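Local coordinates for CurH (Lyngbya majuscula, PDB 3KG7), which is the dehydratase domain of a curacin polyketide synthase module and probably eliminates water from a beta-hydroxyacyl intermediate tethered to an acyl carrier protein, at residues 33-36 with 37-40; 77-81 with 82-86; 106-110 with 111-115. One frame throughout, in Å; residues are numbered along the deposited sequence.

Contacts 1, 2 and 3 come in this order along the chain, all in the first half of a double hotdog fold. Contact 1 follows strand 24-30, contact 2 leads into strand 86-92, and contact 3 turns strand 101-109 back toward strand 117-124. These strands are successive antiparallel neighbours, so the three loops gather at one end of them. Centres of contacts 1 and 2 are about 10 Å apart and those of contacts 2 and 3 about 11 Å; contacts 1 and 3, about 19 Å apart between centres, do not touch. Contact 2 thus ties the two outer loops together at this end of the strands, joined to contact 1 by leucine-isoleucine packing and to contact 3 by hydrogen bonds.

Contact 1: 33-36 with 37-40; sequences NNHP and WIGD
His35 turns its CG anti to its own carbonyl carbon (chi1 -68°), while Trp37 sets CG between its backbone N and carbonyl carbon (chi1 61°); these two choices lay the imidazole and indole side by side, pointing the same way. The frame is a 3-10 turn in the loop between strands 24-30 and 41-43 of the hotdog fold. Trp37 NE1 donates to His35 ND1 at 3.1 Å. The donor lies in the imidazole plane, at the ring edge, whereas the histidine nitrogen is tilted out of the indole plane, and the bond is moderately bent. The two rings meet rim to rim with their planes 74° apart, so this is an edge contact and not a stack. At the far side of the imidazole, NE2 is hydrogen-bonded to Gln28 OE1, and with both nitrogens engaged the ring's rotation is fixed. Histidine suits the place because it offers two nitrogens to two different partners.

The backbone repeats the short i to i+3 pattern: Ile38 N reaches His35 O at 3.2 Å, Gly39 N makes a weak bond to Pro36 O, and Asp40 N bonds Trp37 O at 2.9 Å. Proline fits at position 36, since its ring favours the turn's backbone angle and it has no N-H to place. The indole is further buried by His201, packed edge-to-face, and by Val203 of helix 202-207. Ile38, a branched aliphatic residue, fills the inner side: its CG1 lies 3.8 Å above the Trp37 ring plane, over the centre, and its CD1 reaches His35 CB at 3.6 Å.

Contact 2: 77-81 with 82-86; sequences LFLAE and SNTTR
From Glu81 to Thr84 the backbone makes a type I beta turn, and the two arms, 77-81 and 82-86, run 144° apart, so the chain largely doubles back. The turn is closed by its defining i to i+3 bond, in which Thr84 N donates to Glu81 O at 3.1 Å. Ser82 and Asn83, small and polar, occupy the exposed corner positions. Thr84 grips Glu81 a second time: with OG1 anti to the carbonyl carbon (chi1 -63°), its hydroxyl faces back across the turn and accepts from Glu81 N at 3.0 Å. Threonine suits the spot because its other branch is apolar, and CG2 meets Leu79 CD2 at 4.1 Å.

Deeper in, the side chains of Leu77 and Leu79 run alongside that of Arg86, antiparallel to it. Leu77 CD2 lies 3.7 Å from Arg86 CD, and Leu79 CD2 is 4.0 Å from Arg86 CG, so the two leucines pack against the methylene part of the arginine. The bent chain then carries the guanidinium beyond them, where NH1 hydrogen-bonds Ser107 OG of strand 101-109. A long arginine thus serves a buried place, aliphatic along its length and polar only at its end. The whole is a type I turn with a threonine side chain bonded back to its first residue, in the loop that leads into strand 86-92 of the hotdog fold.

Contact 3: 106-110 with 111-115; sequences FSRDG and AKQEE
Gln113 curls back over the turn so that NE2 donates to Gly110 O at 2.9 Å, nearly straight, in the carbonyl plane and in the plane of its own amide. The bend at chi2 (-82°) makes this return possible from a residue whose CB points away. The same amide sets OE1 over one face of the Arg108 guanidinium, offset toward the rim and 3.8 Å from NH2, the two planes 53° apart. Across the turn, Asp109 OD2 takes a weak bond from Lys112 N at 3.3 Å, and Asp109 OD1 forms a long salt bridge with Lys112 NZ at 3.6 Å. Aspartate fits here, short enough to hold the backbone that follows it while its other oxygen meets the lysine. The aliphatic part of Arg108 runs alongside the returning chain, CD 3.6 Å from Glu114 O.

What positions these groups is a beta-hairpin: strand 101-109 is bonded through Ser107 to Gln117 of the returning strand, and through Arg108 to Glu87 on its other neighbour. Ser107 OG also meets His119 NE2. Arg108 NH2 makes salt bridges with Glu87 and with Glu17 of the second subunit, against which Gln113 also packs. Were Arg108 an alanine, Glu87 and Glu17 of the second subunit would probably be left without their shared cation, and Gln113 OE1 without the guanidinium face beside it. The chemistry is that of a polar surface turn, loosely tied by the lysine, whose one extended arginine pairs charges across the subunit interface.

Contact 1: 33-36 with 37-40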
loop_
_atom_site.group_PDB
_atom_site.type_symbol
_atom_site.label_atom_id
_atom_site.label_comp_id
_atom_site.label_asym_id
_atom_site.label_seq_id
_atom_site.Cartn_x
_atom_site.Cartn_y
_atom_site.Cartn_z
ATOM N N ASN C 33 19.711 -3.438 12.136
ATOM C CA ASN C 33 19.946 -4.591 11.274
ATOM C C ASN C 33 19.828 -4.245 9.795
ATOM O O ASN C 33 20.734 -4.527 9.010
ATOM C CB ASN C 33 18.978 -5.731 11.610
ATOM C CG ASN C 33 19.650 -6.875 12.310
ATOM O OD1 ASN C 33 20.770 -6.756 12.802
ATOM N ND2 ASN C 33 18.970 -8.007 12.353
ATOM N N ASN C 34 18.694 -3.651 9.434
ATOM C CA ASN C 34 18.426 -3.204 8.079
ATOM C C ASN C 34 19.396 -2.117 7.637
ATOM O O ASN C 34 19.956 -2.176 6.534
ATOM C CB ASN C 34 17.012 -2.630 8.017
ATOM C CG ASN C 34 15.957 -3.691 7.867
ATOM O OD1 ASN C 34 15.792 -4.560 8.733
ATOM N ND2 ASN C 34 15.220 -3.628 6.758
ATOM N N HIS C 35 19.576 -1.136 8.523
ATOM C CA HIS C 35 20.283 0.096 8.236
ATOM C C HIS C 35 21.325 0.387 9.313
ATOM O O HIS C 35 21.171 1.349 10.068
ATOM C CB HIS C 35 19.285 1.250 8.208
ATOM C CG HIS C 35 18.330 1.199 7.062
ATOM N ND1 HIS C 35 18.551 1.877 5.882
ATOM C CD2 HIS C 35 17.146 0.560 6.916
ATOM C CE1 HIS C 35 17.549 1.644 5.052
ATOM N NE2 HIS C 35 16.684 0.846 5.654
ATOM N N PRO C 36 22.398 -0.424 9.381
ATOM C CA PRO C 36 23.404 -0.214 10.411
ATOM C C PRO C 36 23.999 1.185 10.429
ATOM O O PRO C 36 24.508 1.608 11.465
ATOM C CB PRO C 36 24.488 -1.239 10.061
ATOM C CG PRO C 36 24.230 -1.621 8.665
ATOM C CD PRO C 36 22.748 -1.569 8.527
ATOM N N TRP C 37 23.937 1.892 9.305
ATOM C CA TRP C 37 24.545 3.227 9.203
ATOM C C TRP C 37 23.964 4.233 10.187
ATOM O O TRP C 37 24.671 5.122 10.646
ATOM C CB TRP C 37 24.466 3.778 7.776
ATOM C CG TRP C 37 23.076 3.965 7.224
ATOM C CD1 TRP C 37 22.324 3.033 6.563
ATOM C CD2 TRP C 37 22.288 5.161 7.265
ATOM N NE1 TRP C 37 21.111 3.574 6.202
ATOM C CE2 TRP C 37 21.066 4.880 6.616
ATOM C CE3 TRP C 37 22.494 6.446 7.793
ATOM C CZ2 TRP C 37 20.053 5.836 6.475
ATOM C CZ3 TRP C 37 21.483 7.396 7.655
ATOM C CH2 TRP C 37 20.279 7.083 6.994
ATOM N N ILE C 38 22.684 4.086 10.517
ATOM C CA ILE C 38 22.036 5.015 11.447
ATOM C C ILE C 38 22.760 5.014 12.787
ATOM O O ILE C 38 22.916 6.055 13.419
ATOM C CB ILE C 38 20.545 4.706 11.653
ATOM C CG1 ILE C 38 19.835 4.647 10.303
ATOM C CG2 ILE C 38 19.896 5.749 12.569
ATOM C CD1 ILE C 38 18.472 4.048 10.374
ATOM N N GLY C 39 23.230 3.842 13.201
ATOM C CA GLY C 39 23.991 3.703 14.431
ATOM C C GLY C 39 25.263 4.522 14.464
ATOM O O GLY C 39 25.831 4.742 15.530
ATOM N N ASP C 40 25.716 4.974 13.298
ATOM C CA ASP C 40 26.900 5.825 13.217
ATOM C C ASP C 40 26.574 7.309 12.968
ATOM O O ASP C 40 27.481 8.124 12.775
ATOM C CB ASP C 40 27.911 5.265 12.207
ATOM C CG ASP C 40 28.740 4.107 12.779
ATOM O OD1 ASP C 40 28.957 4.038 14.015
ATOM O OD2 ASP C 40 29.183 3.258 11.977
#

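Contact 2: 77-81 with 82-86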
loop_
_atom_site.group_PDB
_atom_site.type_symbol
_atom_site.label_atom_id
_atom_site.label_comp_id
_atom_site.label_asym_id
_atom_site.label_seq_id
_atom_site.Cartn_x
_atom_site.Cartn_y
_atom_site.Cartn_z
ATOM N N LEU C 77 13.204 10.548 13.257
ATOM C CA LEU C 77 13.110 9.108 13.452
ATOM C C LEU C 77 14.367 8.677 14.195
ATOM O O LEU C 77 15.462 8.702 13.631
ATOM C CB LEU C 77 12.997 8.385 12.104
ATOM C CG LEU C 77 12.407 6.970 12.048
ATOM C CD1 LEU C 77 11.982 6.640 10.635
ATOM C CD2 LEU C 77 13.373 5.914 12.547
ATOM N N PHE C 78 14.216 8.312 15.465
ATOM C CA PHE C 78 15.351 7.846 16.273
ATOM C C PHE C 78 15.162 6.403 16.746
ATOM O O PHE C 78 14.039 5.890 16.809
ATOM C CB PHE C 78 15.637 8.792 17.450
ATOM C CG PHE C 78 14.509 8.904 18.440
ATOM C CD1 PHE C 78 14.501 8.124 19.600
ATOM C CD2 PHE C 78 13.466 9.799 18.230
ATOM C CE1 PHE C 78 13.462 8.225 20.532
ATOM C CE2 PHE C 78 12.422 9.904 19.148
ATOM C CZ PHE C 78 12.420 9.118 20.304
ATOM N N LEU C 79 16.271 5.748 17.058
ATOM C CA LEU C 79 16.237 4.378 17.535
ATOM C C LEU C 79 16.764 4.368 18.956
ATOM O O LEU C 79 17.978 4.373 19.183
ATOM C CB LEU C 79 17.047 3.470 16.610
ATOM C CG LEU C 79 16.644 3.579 15.131
ATOM C CD1 LEU C 79 17.493 2.671 14.263
ATOM C CD2 LEU C 79 15.163 3.274 14.922
ATOM N N ALA C 80 15.833 4.398 19.907
ATOM C CA ALA C 80 16.169 4.489 21.328
ATOM C C ALA C 80 17.053 3.326 21.745
ATOM O O ALA C 80 18.177 3.522 22.194
ATOM C CB ALA C 80 14.903 4.533 22.174
ATOM N N GLU C 81 16.542 2.116 21.557
ATOM C CA GLU C 81 17.247 0.906 21.941
ATOM C C GLU C 81 17.894 0.197 20.758
ATOM O O GLU C 81 17.511 0.404 19.610
ATOM C CB GLU C 81 16.297 -0.020 22.690
ATOM C CG GLU C 81 16.058 0.452 24.105
ATOM C CD GLU C 81 14.595 0.517 24.458
ATOM O OE1 GLU C 81 13.890 -0.497 24.266
ATOM O OE2 GLU C 81 14.153 1.586 24.936
ATOM N N SER C 82 18.883 -0.639 21.065
ATOM C CA SER C 82 19.637 -1.392 20.067
ATOM C C SER C 82 18.743 -2.190 19.119
ATOM O O SER C 82 19.099 -2.396 17.960
ATOM C CB SER C 82 20.631 -2.333 20.757
ATOM O OG SER C 82 19.973 -3.211 21.661
ATOM N N ASN C 83 17.588 -2.624 19.620
ATOM C CA ASN C 83 16.669 -3.490 18.868
ATOM C C ASN C 83 15.378 -2.808 18.398
ATOM O O ASN C 83 14.475 -3.467 17.874
ATOM C CB ASN C 83 16.329 -4.738 19.690
ATOM C CG ASN C 83 16.029 -4.415 21.141
ATOM O OD1 ASN C 83 15.134 -3.622 21.450
ATOM N ND2 ASN C 83 16.793 -5.019 22.043
ATOM N N THR C 84 15.299 -1.493 18.587
ATOM C CA THR C 84 14.142 -0.715 18.157
ATOM C C THR C 84 13.920 -0.846 16.655
ATOM O O THR C 84 14.853 -0.677 15.868
ATOM C CB THR C 84 14.289 0.767 18.539
ATOM O OG1 THR C 84 14.351 0.879 19.969
ATOM C CG2 THR C 84 13.113 1.584 18.010
ATOM N N THR C 85 12.682 -1.177 16.287
ATOM C CA THR C 85 12.235 -1.251 14.900
ATOM C C THR C 85 11.147 -0.223 14.707
ATOM O O THR C 85 10.204 -0.165 15.480
ATOM C CB THR C 85 11.657 -2.654 14.557
ATOM O OG1 THR C 85 12.723 -3.603 14.473
ATOM C CG2 THR C 85 10.888 -2.657 13.227
ATOM N N ARG C 86 11.290 0.588 13.671
ATOM C CA ARG C 86 10.259 1.538 13.293
ATOM C C ARG C 86 9.706 1.208 11.917
ATOM O O ARG C 86 10.435 1.183 10.929
ATOM C CB ARG C 86 10.795 2.974 13.348
ATOM C CG ARG C 86 11.123 3.408 14.756
ATOM C CD ARG C 86 10.841 4.864 14.959
ATOM N NE ARG C 86 9.930 5.060 16.078
ATOM C CZ ARG C 86 8.685 5.494 15.963
ATOM N NH1 ARG C 86 8.180 5.815 14.780
ATOM N NH2 ARG C 86 7.945 5.621 17.043
#

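Contact 3: 106-110 with 111-115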
loop_
_atom_site.group_PDB
_atom_site.type_symbol
_atom_site.label_atom_id
_atom_site.label_comp_id
_atom_site.label_asym_id
_atom_site.label_seq_id
_atom_site.Cartn_x
_atom_site.Cartn_y
_atom_site.Cartn_z
ATOM N N PHE C 106 6.245 8.884 7.157
ATOM C CA PHE C 106 5.703 8.572 8.478
ATOM C C PHE C 106 6.391 7.334 9.040
ATOM O O PHE C 106 6.855 6.483 8.274
ATOM C CB PHE C 106 4.203 8.269 8.374
ATOM C CG PHE C 106 3.339 9.476 8.125
ATOM C CD1 PHE C 106 2.578 10.023 9.154
ATOM C CD2 PHE C 106 3.260 10.052 6.859
ATOM C CE1 PHE C 106 1.763 11.143 8.931
ATOM C CE2 PHE C 106 2.452 11.175 6.627
ATOM C CZ PHE C 106 1.703 11.716 7.660
ATOM N N SER C 107 6.454 7.234 10.367
ATOM C CA SER C 107 6.809 5.978 11.018
ATOM C C SER C 107 6.065 5.810 12.328
ATOM O O SER C 107 5.579 6.783 12.895
ATOM C CB SER C 107 8.319 5.845 11.226
ATOM O OG SER C 107 8.788 6.736 12.210
ATOM N N ARG C 108 5.944 4.558 12.769
ATOM C CA ARG C 108 5.432 4.216 14.092
ATOM C C ARG C 108 6.262 3.049 14.624
ATOM O O ARG C 108 6.885 2.318 13.845
ATOM C CB ARG C 108 3.936 3.868 14.033
ATOM C CG ARG C 108 3.614 2.460 13.530
ATOM C CD ARG C 108 2.111 2.188 13.373
ATOM N NE ARG C 108 1.877 1.022 12.512
ATOM C CZ ARG C 108 0.682 0.506 12.209
ATOM N NH1 ARG C 108 -0.433 1.033 12.694
ATOM N NH2 ARG C 108 0.604 -0.551 11.415
ATOM N N ASP C 109 6.287 2.877 15.946
ATOM C CA ASP C 109 7.036 1.777 16.543
ATOM C C ASP C 109 6.465 0.462 16.054
ATOM O O ASP C 109 5.246 0.301 15.975
ATOM C CB ASP C 109 7.007 1.833 18.070
ATOM C CG ASP C 109 7.978 0.839 18.709
ATOM O OD1 ASP C 109 9.050 1.270 19.190
ATOM O OD2 ASP C 109 7.681 -0.378 18.713
ATOM N N GLY C 110 7.356 -0.463 15.709
ATOM C CA GLY C 110 6.971 -1.784 15.239
ATOM C C GLY C 110 6.150 -2.515 16.280
ATOM O O GLY C 110 4.966 -2.777 16.068
ATOM N N ALA C 111 6.782 -2.814 17.416
ATOM C CA ALA C 111 6.173 -3.627 18.472
ATOM C C ALA C 111 4.869 -3.041 19.027
ATOM O O ALA C 111 3.787 -3.559 18.731
ATOM C CB ALA C 111 7.179 -3.886 19.595
ATOM N N LYS C 112 4.981 -1.955 19.799
ATOM C CA LYS C 112 3.857 -1.366 20.555
ATOM C C LYS C 112 2.624 -1.003 19.725
ATOM O O LYS C 112 1.517 -0.903 20.269
ATOM C CB LYS C 112 4.307 -0.111 21.309
ATOM C CG LYS C 112 5.358 -0.326 22.385
ATOM C CD LYS C 112 5.417 0.864 23.354
ATOM C CE LYS C 112 5.624 2.208 22.646
ATOM N NZ LYS C 112 6.936 2.307 21.938
ATOM N N GLN C 113 2.826 -0.803 18.422
ATOM C CA GLN C 113 1.789 -0.286 17.528
ATOM C C GLN C 113 1.292 1.052 18.090
ATOM O O GLN C 113 0.172 1.157 18.604
ATOM C CB GLN C 113 0.644 -1.299 17.337
ATOM C CG GLN C 113 1.067 -2.652 16.737
ATOM C CD GLN C 113 1.200 -2.629 15.212
ATOM O OE1 GLN C 113 0.205 -2.672 14.486
ATOM N NE2 GLN C 113 2.435 -2.582 14.727
ATOM N N GLU C 114 2.164 2.058 18.010
ATOM C CA GLU C 114 1.895 3.410 18.506
ATOM C C GLU C 114 1.210 4.253 17.419
ATOM O O GLU C 114 0.899 3.742 16.340
ATOM C CB GLU C 114 3.217 4.052 18.931
ATOM C CG GLU C 114 3.110 5.068 20.060
ATOM C CD GLU C 114 4.473 5.473 20.617
ATOM O OE1 GLU C 114 5.434 5.634 19.819
ATOM O OE2 GLU C 114 4.580 5.634 21.855
ATOM N N GLU C 115 0.965 5.532 17.700
ATOM C CA GLU C 115 0.400 6.423 16.690
ATOM C C GLU C 115 1.487 6.889 15.718
ATOM O O GLU C 115 2.653 7.051 16.103
ATOM C CB GLU C 115 -0.325 7.604 17.345
ATOM C CG GLU C 115 -1.517 8.127 16.539
ATOM C CD GLU C 115 -2.554 7.048 16.241
ATOM O OE1 GLU C 115 -3.194 6.547 17.200
ATOM O OE2 GLU C 115 -2.724 6.707 15.044
#